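Local coordinates for protein Non-reducing end alpha-L-arabinofuranosidase BoGH43B (PDB 5JOZ) that removes terminal non-reducing alpha-L-arabinofuranosyl residues from xyloglucan branches, turning S units into X units during xyloglucan breakdown, at residues 14-19 / 266-271; 31-36 / 474-479. All coordinates share one frame; numbering follows the deposited sequence.

Contact 1. Residues 14-19 / 266-271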
ATOM      1  N   ASN A  14       0.656  -2.685   1.927  1.00 20.95           N
ATOM      2  CA  ASN A  14       1.814  -1.851   2.241  1.00 20.96           C
ATOM      3  C   ASN A  14       3.088  -2.462   1.612  1.00 22.35           C
ATOM      4  O   ASN A  14       4.036  -2.835   2.304  1.00 19.66           O
ATOM      5  CB  ASN A  14       1.953  -1.700   3.762  1.00 20.91           C
ATOM      6  CG  ASN A  14       1.186  -0.501   4.307  1.00 22.56           C
ATOM      7  OD1 ASN A  14       1.455   0.635   3.925  1.00 21.29           O
ATOM      8  ND2 ASN A  14       0.233  -0.748   5.204  1.00 20.19           N
ATOM      9  N   PRO A  15       3.113  -2.562   0.283  1.00 25.13           N
ATOM     10  CA  PRO A  15       4.228  -3.222  -0.373  1.00 27.51           C
ATOM     11  C   PRO A  15       5.448  -2.329  -0.617  1.00 29.34           C
ATOM     12  O   PRO A  15       5.370  -1.101  -0.512  1.00 24.25           O
ATOM     13  CB  PRO A  15       3.623  -3.652  -1.727  1.00 29.76           C
ATOM     14  CG  PRO A  15       2.287  -2.974  -1.838  1.00 29.33           C
ATOM     15  CD  PRO A  15       2.182  -2.001  -0.707  1.00 28.04           C
ATOM     16  N   ASP A  16       6.560  -2.977  -0.963  1.00 32.06           N
ATOM     17  CA  ASP A  16       7.776  -2.315  -1.468  1.00 29.54           C
ATOM     18  C   ASP A  16       8.340  -1.311  -0.458  1.00 26.64           C
ATOM     19  O   ASP A  16       8.583  -0.147  -0.808  1.00 27.06           O
ATOM     20  CB  ASP A  16       7.493  -1.625  -2.813  1.00 25.71           C
ATOM     21  CG  ASP A  16       7.000  -2.582  -3.879  1.00 25.30           C
ATOM     22  OD1 ASP A  16       7.650  -3.622  -4.089  1.00 24.77           O
ATOM     23  OD2 ASP A  16       5.985  -2.277  -4.544  1.00 28.57           O
ATOM     24  N   PRO A  17       8.531  -1.750   0.804  1.00 22.89           N
ATOM     25  CA  PRO A  17       8.905  -0.802   1.841  1.00 23.85           C
ATOM     26  C   PRO A  17      10.279  -0.210   1.596  1.00 24.35           C
ATOM     27  O   PRO A  17      11.207  -0.966   1.270  1.00 24.69           O
ATOM     28  CB  PRO A  17       8.904  -1.658   3.117  1.00 24.47           C
ATOM     29  CG  PRO A  17       9.202  -3.034   2.650  1.00 24.08           C
ATOM     30  CD  PRO A  17       8.502  -3.130   1.324  1.00 26.06           C
ATOM     31  N   SER A  18      10.408   1.113   1.740  1.00 22.65           N
ATOM     32  CA  SER A  18      11.721   1.764   1.755  1.00 23.72           C
ATOM     33  C   SER A  18      11.882   2.607   3.013  1.00 25.52           C
ATOM     34  O   SER A  18      10.985   3.368   3.366  1.00 21.69           O
ATOM     35  CB  SER A  18      11.919   2.616   0.516  1.00 26.22           C
ATOM     36  OG  SER A  18      13.190   3.217   0.534  1.00 28.75           O
ATOM     37  N   ILE A  19      13.039   2.486   3.665  1.00 25.12           N
ATOM     38  CA  ILE A  19      13.276   3.083   4.992  1.00 26.87           C
ATOM     39  C   ILE A  19      14.474   4.026   5.006  1.00 25.74           C
ATOM     40  O   ILE A  19      15.401   3.849   4.238  1.00 25.48           O
ATOM     41  CB  ILE A  19      13.513   1.982   6.058  1.00 28.84           C
ATOM     42  CG1 ILE A  19      13.403   2.550   7.474  1.00 29.19           C
ATOM     43  CG2 ILE A  19      14.863   1.282   5.874  1.00 28.83           C
ATOM     44  CD1 ILE A  19      13.056   1.495   8.500  1.00 29.89           C
ATOM     45  N   LEU A 266      -5.197  -9.570   1.799  1.00 27.27           N
ATOM     46  CA  LEU A 266      -4.822  -8.320   2.451  1.00 26.40           C
ATOM     47  C   LEU A 266      -3.748  -7.543   1.687  1.00 27.01           C
ATOM     48  O   LEU A 266      -3.573  -6.351   1.935  1.00 27.20           O
ATOM     49  CB  LEU A 266      -4.331  -8.563   3.879  1.00 27.92           C
ATOM     50  CG  LEU A 266      -5.224  -9.341   4.854  1.00 31.02           C
ATOM     51  CD1 LEU A 266      -4.639  -9.244   6.256  1.00 32.50           C
ATOM     52  CD2 LEU A 266      -6.665  -8.853   4.842  1.00 32.96           C
ATOM     53  N   GLY A 267      -3.031  -8.206   0.779  1.00 22.79           N
ATOM     54  CA  GLY A 267      -1.984  -7.562  -0.010  1.00 24.77           C
ATOM     55  C   GLY A 267      -0.603  -7.894   0.529  1.00 24.53           C
ATOM     56  O   GLY A 267      -0.458  -8.677   1.477  1.00 20.34           O
ATOM     57  N   ARG A 268       0.421  -7.320  -0.083  1.00 20.27           N
ATOM     58  CA  ARG A 268       1.767  -7.513   0.411  1.00 22.77           C
ATOM     59  C   ARG A 268       1.979  -6.510   1.575  1.00 22.62           C
ATOM     60  O   ARG A 268       1.678  -5.321   1.470  1.00 21.10           O
ATOM     61  CB  ARG A 268       2.793  -7.390  -0.721  1.00 23.92           C
ATOM     62  CG  ARG A 268       2.616  -8.447  -1.825  1.00 24.49           C
ATOM     63  CD  ARG A 268       3.380  -8.101  -3.103  1.00 25.23           C
ATOM     64  NE  ARG A 268       2.875  -6.864  -3.738  1.00 24.18           N
ATOM     65  CZ  ARG A 268       3.582  -6.045  -4.525  1.00 25.79           C
ATOM     66  NH1 ARG A 268       4.858  -6.283  -4.831  1.00 24.08           N
ATOM     67  NH2 ARG A 268       3.002  -4.957  -5.015  1.00 26.96           N
ATOM     68  N   GLU A 269       2.441  -7.041   2.698  1.00 23.49           N
ATOM     69  CA  GLU A 269       2.618  -6.300   3.937  1.00 24.05           C
ATOM     70  C   GLU A 269       4.117  -6.111   4.210  1.00 22.27           C
ATOM     71  O   GLU A 269       4.950  -6.681   3.509  1.00 20.55           O
ATOM     72  CB  GLU A 269       1.919  -7.077   5.060  1.00 24.50           C
ATOM     73  CG  GLU A 269       0.422  -7.180   4.802  1.00 31.14           C
ATOM     74  CD  GLU A 269      -0.316  -8.123   5.733  1.00 39.01           C
ATOM     75  OE1 GLU A 269      -0.174  -9.352   5.566  1.00 31.07           O
ATOM     76  OE2 GLU A 269      -1.079  -7.631   6.599  1.00 36.48           O
ATOM     77  N   THR A 270       4.440  -5.326   5.239  1.00 23.58           N
ATOM     78  CA  THR A 270       5.808  -4.949   5.557  1.00 23.58           C
ATOM     79  C   THR A 270       6.310  -5.680   6.793  1.00 22.23           C
ATOM     80  O   THR A 270       5.651  -5.704   7.816  1.00 25.87           O
ATOM     81  CB  THR A 270       5.915  -3.432   5.768  1.00 25.50           C
ATOM     82  OG1 THR A 270       5.636  -2.766   4.536  1.00 31.76           O
ATOM     83  CG2 THR A 270       7.314  -3.025   6.229  1.00 26.73           C
ATOM     84  N   PHE A 271       7.518  -6.221   6.683  1.00 22.32           N
ATOM     85  CA  PHE A 271       8.136  -7.066   7.689  1.00 22.41           C
ATOM     86  C   PHE A 271       9.465  -6.455   8.131  1.00 23.04           C
ATOM     87  O   PHE A 271      10.026  -5.584   7.454  1.00 19.27           O
ATOM     88  CB  PHE A 271       8.374  -8.467   7.114  1.00 22.64           C
ATOM     89  CG  PHE A 271       7.106  -9.218   6.794  1.00 23.68           C
ATOM     90  CD1 PHE A 271       6.380  -8.930   5.647  1.00 25.03           C
ATOM     91  CD2 PHE A 271       6.634 -10.208   7.650  1.00 26.00           C
ATOM     92  CE1 PHE A 271       5.207  -9.611   5.356  1.00 24.93           C
ATOM     93  CE2 PHE A 271       5.465 -10.894   7.371  1.00 25.75           C
ATOM     94  CZ  PHE A 271       4.748 -10.600   6.217  1.00 25.95           C
TER
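In Thr270, which meets Asn14, chi1 of -65° sets OG1 anti to the carbonyl carbon, and Arg268, which meets Pro15, bends at chi3 and turns one face of its guanidinium to Pro15 CB. The hydroxyl of Thr270 donates to the carbonyl of Asn14, OG1 to O 2.7 Å, in the carbonyl plane. The amide of the same asparagine donates to the carbonyl oxygen of Arg268, N to O 2.9 Å, with a nearly linear N-H...O angle of 162°. The backbone of 14-19 is thus held at both the N-H and the C=O of Asn14. Asn14 OD1 is bonded to Tyr42 OH and Thr30 OG1. Pro15 CB sits 3.5 Å above the guanidinium plane of Arg268, displaced toward its rim, with NH2 the nearest atom at 3.6 Å from CB. Pro17 and Thr270 slide past one another in opposite directions, CB to CG2 3.8 Å. Asp16 faces Arg268 only through charge: OD1 lies 3.9 Å from NH1, well out of the guanidinium plane, and carboxylate and guanidinium stand 83° apart. The firmer partners are Ser31 OG for Asp16 OD2 and the carbonyl of Phe476 for Arg268 NH2. The setting is the centre of the five-bladed beta-propeller of family 43, where strands 18-22 and 269-277 belong to different blades. Asp16 is the inferred proton acceptor, close to the side chains of Asp126 and the inferred proton donor Glu176. The chemistry implies that directional bonds at Asn14 fix the loop carrying this carboxylate, while the arginine adds only a long, undirected charge contact.

Contact 2. Residues 31-36 / 474-479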
ATOM      1  N   SER A  31       4.358   1.389  -1.593  1.00 21.84           N
ATOM      2  CA  SER A  31       3.702   1.638  -2.872  1.00 23.78           C
ATOM      3  C   SER A  31       2.154   1.610  -2.805  1.00 25.14           C
ATOM      4  O   SER A  31       1.549   0.868  -2.024  1.00 27.17           O
ATOM      5  CB  SER A  31       4.224   0.664  -3.937  1.00 21.49           C
ATOM      6  OG  SER A  31       4.108  -0.689  -3.534  1.00 22.86           O
ATOM      7  N   THR A  32       1.536   2.420  -3.652  1.00 23.06           N
ATOM      8  CA  THR A  32       0.090   2.671  -3.623  1.00 24.37           C
ATOM      9  C   THR A  32      -0.678   2.418  -4.927  1.00 24.22           C
ATOM     10  O   THR A  32      -1.897   2.285  -4.894  1.00 25.40           O
ATOM     11  CB  THR A  32      -0.177   4.119  -3.176  1.00 23.96           C
ATOM     12  OG1 THR A  32       0.792   5.003  -3.768  1.00 29.22           O
ATOM     13  CG2 THR A  32      -0.043   4.231  -1.705  1.00 22.67           C
ATOM     14  N   PHE A  33       0.006   2.361  -6.067  1.00 24.52           N
ATOM     15  CA  PHE A  33      -0.638   2.035  -7.342  1.00 23.50           C
ATOM     16  C   PHE A  33      -1.729   3.077  -7.682  1.00 25.39           C
ATOM     17  O   PHE A  33      -1.426   4.279  -7.700  1.00 24.38           O
ATOM     18  CB  PHE A  33      -1.065   0.559  -7.325  1.00 25.70           C
ATOM     19  CG  PHE A  33       0.102  -0.362  -7.135  1.00 24.81           C
ATOM     20  CD1 PHE A  33       0.899  -0.715  -8.214  1.00 28.24           C
ATOM     21  CD2 PHE A  33       0.486  -0.773  -5.876  1.00 24.85           C
ATOM     22  CE1 PHE A  33       2.027  -1.509  -8.044  1.00 26.15           C
ATOM     23  CE2 PHE A  33       1.610  -1.566  -5.699  1.00 26.54           C
ATOM     24  CZ  PHE A  33       2.381  -1.935  -6.784  1.00 24.72           C
ATOM     25  N   GLU A  34      -2.976   2.672  -7.889  1.00 23.80           N
ATOM     26  CA  GLU A  34      -4.020   3.629  -8.300  1.00 25.04           C
ATOM     27  C   GLU A  34      -4.592   4.479  -7.153  1.00 25.81           C
ATOM     28  O   GLU A  34      -5.482   5.302  -7.405  1.00 23.50           O
ATOM     29  CB  GLU A  34      -5.180   2.918  -9.031  1.00 21.37           C
ATOM     30  CG  GLU A  34      -6.203   2.222  -8.129  1.00 23.17           C
ATOM     31  CD  GLU A  34      -5.865   0.781  -7.792  1.00 28.03           C
ATOM     32  OE1 GLU A  34      -4.668   0.394  -7.890  1.00 26.81           O
ATOM     33  OE2 GLU A  34      -6.810   0.027  -7.439  1.00 24.74           O
ATOM     34  N   TYR A  35      -4.121   4.275  -5.913  1.00 23.78           N
ATOM     35  CA  TYR A  35      -4.744   4.916  -4.744  1.00 23.51           C
ATOM     36  C   TYR A  35      -4.149   6.267  -4.395  1.00 23.37           C
ATOM     37  O   TYR A  35      -2.932   6.448  -4.491  1.00 26.89           O
ATOM     38  CB  TYR A  35      -4.696   3.987  -3.537  1.00 23.07           C
ATOM     39  CG  TYR A  35      -5.594   2.785  -3.707  1.00 22.16           C
ATOM     40  CD1 TYR A  35      -6.986   2.908  -3.641  1.00 21.69           C
ATOM     41  CD2 TYR A  35      -5.059   1.524  -3.933  1.00 22.44           C
ATOM     42  CE1 TYR A  35      -7.819   1.804  -3.796  1.00 22.85           C
ATOM     43  CE2 TYR A  35      -5.879   0.412  -4.075  1.00 26.00           C
ATOM     44  CZ  TYR A  35      -7.260   0.558  -4.019  1.00 24.89           C
ATOM     45  OH  TYR A  35      -8.055  -0.553  -4.185  1.00 23.86           O
ATOM     46  N   PHE A  36      -5.021   7.206  -3.989  1.00 22.24           N
ATOM     47  CA  PHE A  36      -4.644   8.593  -3.667  1.00 21.39           C
ATOM     48  C   PHE A  36      -5.108   8.924  -2.254  1.00 20.58           C
ATOM     49  O   PHE A  36      -6.194   8.507  -1.868  1.00 25.43           O
ATOM     50  CB  PHE A  36      -5.303   9.566  -4.652  1.00 24.31           C
ATOM     51  CG  PHE A  36      -4.894  11.004  -4.465  1.00 24.30           C
ATOM     52  CD1 PHE A  36      -3.780  11.513  -5.119  1.00 26.30           C
ATOM     53  CD2 PHE A  36      -5.631  11.858  -3.651  1.00 28.56           C
ATOM     54  CE1 PHE A  36      -3.408  12.840  -4.950  1.00 28.12           C
ATOM     55  CE2 PHE A  36      -5.268  13.192  -3.483  1.00 28.52           C
ATOM     56  CZ  PHE A  36      -4.154  13.683  -4.135  1.00 27.82           C
ATOM     57  N   GLY A 474      -5.175 -11.271  -9.689  1.00 31.51           N
ATOM     58  CA  GLY A 474      -3.931 -10.711 -10.218  1.00 32.45           C
ATOM     59  C   GLY A 474      -3.684  -9.292  -9.718  1.00 32.60           C
ATOM     60  O   GLY A 474      -4.412  -8.784  -8.858  1.00 31.89           O
ATOM     61  N   GLY A 475      -2.650  -8.659 -10.259  1.00 28.27           N
ATOM     62  CA  GLY A 475      -2.276  -7.304  -9.872  1.00 28.30           C
ATOM     63  C   GLY A 475      -1.435  -7.244  -8.610  1.00 27.53           C
ATOM     64  O   GLY A 475      -0.968  -8.271  -8.128  1.00 26.24           O
ATOM     65  N   PHE A 476      -1.276  -6.033  -8.069  1.00 29.21           N
ATOM     66  CA  PHE A 476      -0.284  -5.730  -7.034  1.00 29.06           C
ATOM     67  C   PHE A 476      -0.862  -5.104  -5.771  1.00 29.98           C
ATOM     68  O   PHE A 476      -0.110  -4.552  -4.937  1.00 24.70           O
ATOM     69  CB  PHE A 476       0.783  -4.784  -7.625  1.00 34.84           C
ATOM     70  CG  PHE A 476       1.673  -5.431  -8.641  1.00 34.56           C
ATOM     71  CD1 PHE A 476       2.587  -6.403  -8.255  1.00 40.73           C
ATOM     72  CD2 PHE A 476       1.604  -5.071  -9.984  1.00 37.78           C
ATOM     73  CE1 PHE A 476       3.427  -7.005  -9.191  1.00 42.63           C
ATOM     74  CE2 PHE A 476       2.435  -5.672 -10.923  1.00 39.73           C
ATOM     75  CZ  PHE A 476       3.344  -6.642 -10.526  1.00 39.16           C
ATOM     76  N   THR A 477      -2.184  -5.192  -5.619  1.00 31.70           N
ATOM     77  CA  THR A 477      -2.883  -4.568  -4.502  1.00 31.06           C
ATOM     78  C   THR A 477      -3.551  -5.609  -3.609  1.00 29.20           C
ATOM     79  O   THR A 477      -3.470  -6.818  -3.861  1.00 25.51           O
ATOM     80  CB  THR A 477      -3.935  -3.575  -5.014  1.00 32.33           C
ATOM     81  OG1 THR A 477      -4.842  -4.251  -5.893  1.00 36.02           O
ATOM     82  CG2 THR A 477      -3.261  -2.425  -5.744  1.00 32.82           C
ATOM     83  N   GLY A 478      -4.161  -5.108  -2.539  1.00 29.35           N
ATOM     84  CA  GLY A 478      -4.964  -5.891  -1.601  1.00 28.18           C
ATOM     85  C   GLY A 478      -6.239  -5.136  -1.248  1.00 26.24           C
ATOM     86  O   GLY A 478      -6.450  -3.991  -1.663  1.00 22.51           O
ATOM     87  N   VAL A 479      -7.090  -5.781  -0.467  1.00 24.85           N
ATOM     88  CA  VAL A 479      -8.455  -5.295  -0.249  1.00 27.03           C
ATOM     89  C   VAL A 479      -8.526  -3.937   0.473  1.00 23.83           C
ATOM     90  O   VAL A 479      -7.821  -3.699   1.457  1.00 20.72           O
ATOM     91  CB  VAL A 479      -9.284  -6.344   0.537  1.00 29.16           C
ATOM     92  CG1 VAL A 479     -10.608  -5.764   1.019  1.00 28.86           C
ATOM     93  CG2 VAL A 479      -9.526  -7.583  -0.327  1.00 30.69           C
TER
HETATM   94  O   HOH W   1      -6.630  -2.662  -7.222  1.00 39.35           O
HETATM   95  O   HOH W   2      -7.155  -2.949  -4.127  1.00 22.93           O
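Phe476 CB sits over one face of the Phe33 ring, 3.7 Å from the ring centroid and 27° off the normal, a CH-pi contact whose nearest ring atom is CZ. The two phenyl rings are almost parallel, their planes 10° apart, but slid so far that the centroids are 5.7 Å apart and the rings barely overlap. Thr477 adds its methyl group: chi1 of 57° sets CG2 anti to the carbonyl carbon, 4.0 Å from Phe33 CB, and the same methyl meets the Tyr35 ring at its edge, 4.2 Å from CE2. An alanine in place of Phe33 would probably open a gap beneath Phe476 CB and leave the Thr477 methyl with less to pack against. Phe33 occupies the second position of a type II' beta turn from Thr32 to Tyr35, closed by Tyr35 N to Thr32 O at 3.2 Å; this turn of the catalytic propeller faces a loop of the C-terminal concanavalin A-like domain, which runs into strand 480-486. Polar contacts between the segments pass through water. One water bridges Glu34 OE2, at 2.7 Å, and Thr477 OG1; a second joins Tyr35 OH to the carbonyl of Gly478, lying 2.8 Å from Gly478 O. Glu34 and Tyr35 also share Arg392, and Thr477 OG1 bonds Ser71 OG.

The centres of contacts 1 and 2 lie about 11 Å apart, both within about 7 Å of the centre of the molecule, and their segments alternate in sequence: 14-19, 31-36, 266-271, 474-479. Contact 1 stays within the family 43 catalytic domain, whereas contact 2 joins that domain to the concanavalin A-like one. Strands 18-22 and 25-29, neighbours in one antiparallel sheet, connect the two N-terminal segments. The contacts also touch directly, Pro15 O lying 2.9 Å from Ser31 N, a probable hydrogen bond, and Arg268 NH2 packing 3.6 Å from Phe33 CZ. The interface between the domains therefore reaches to the immediate surroundings of the inferred proton acceptor.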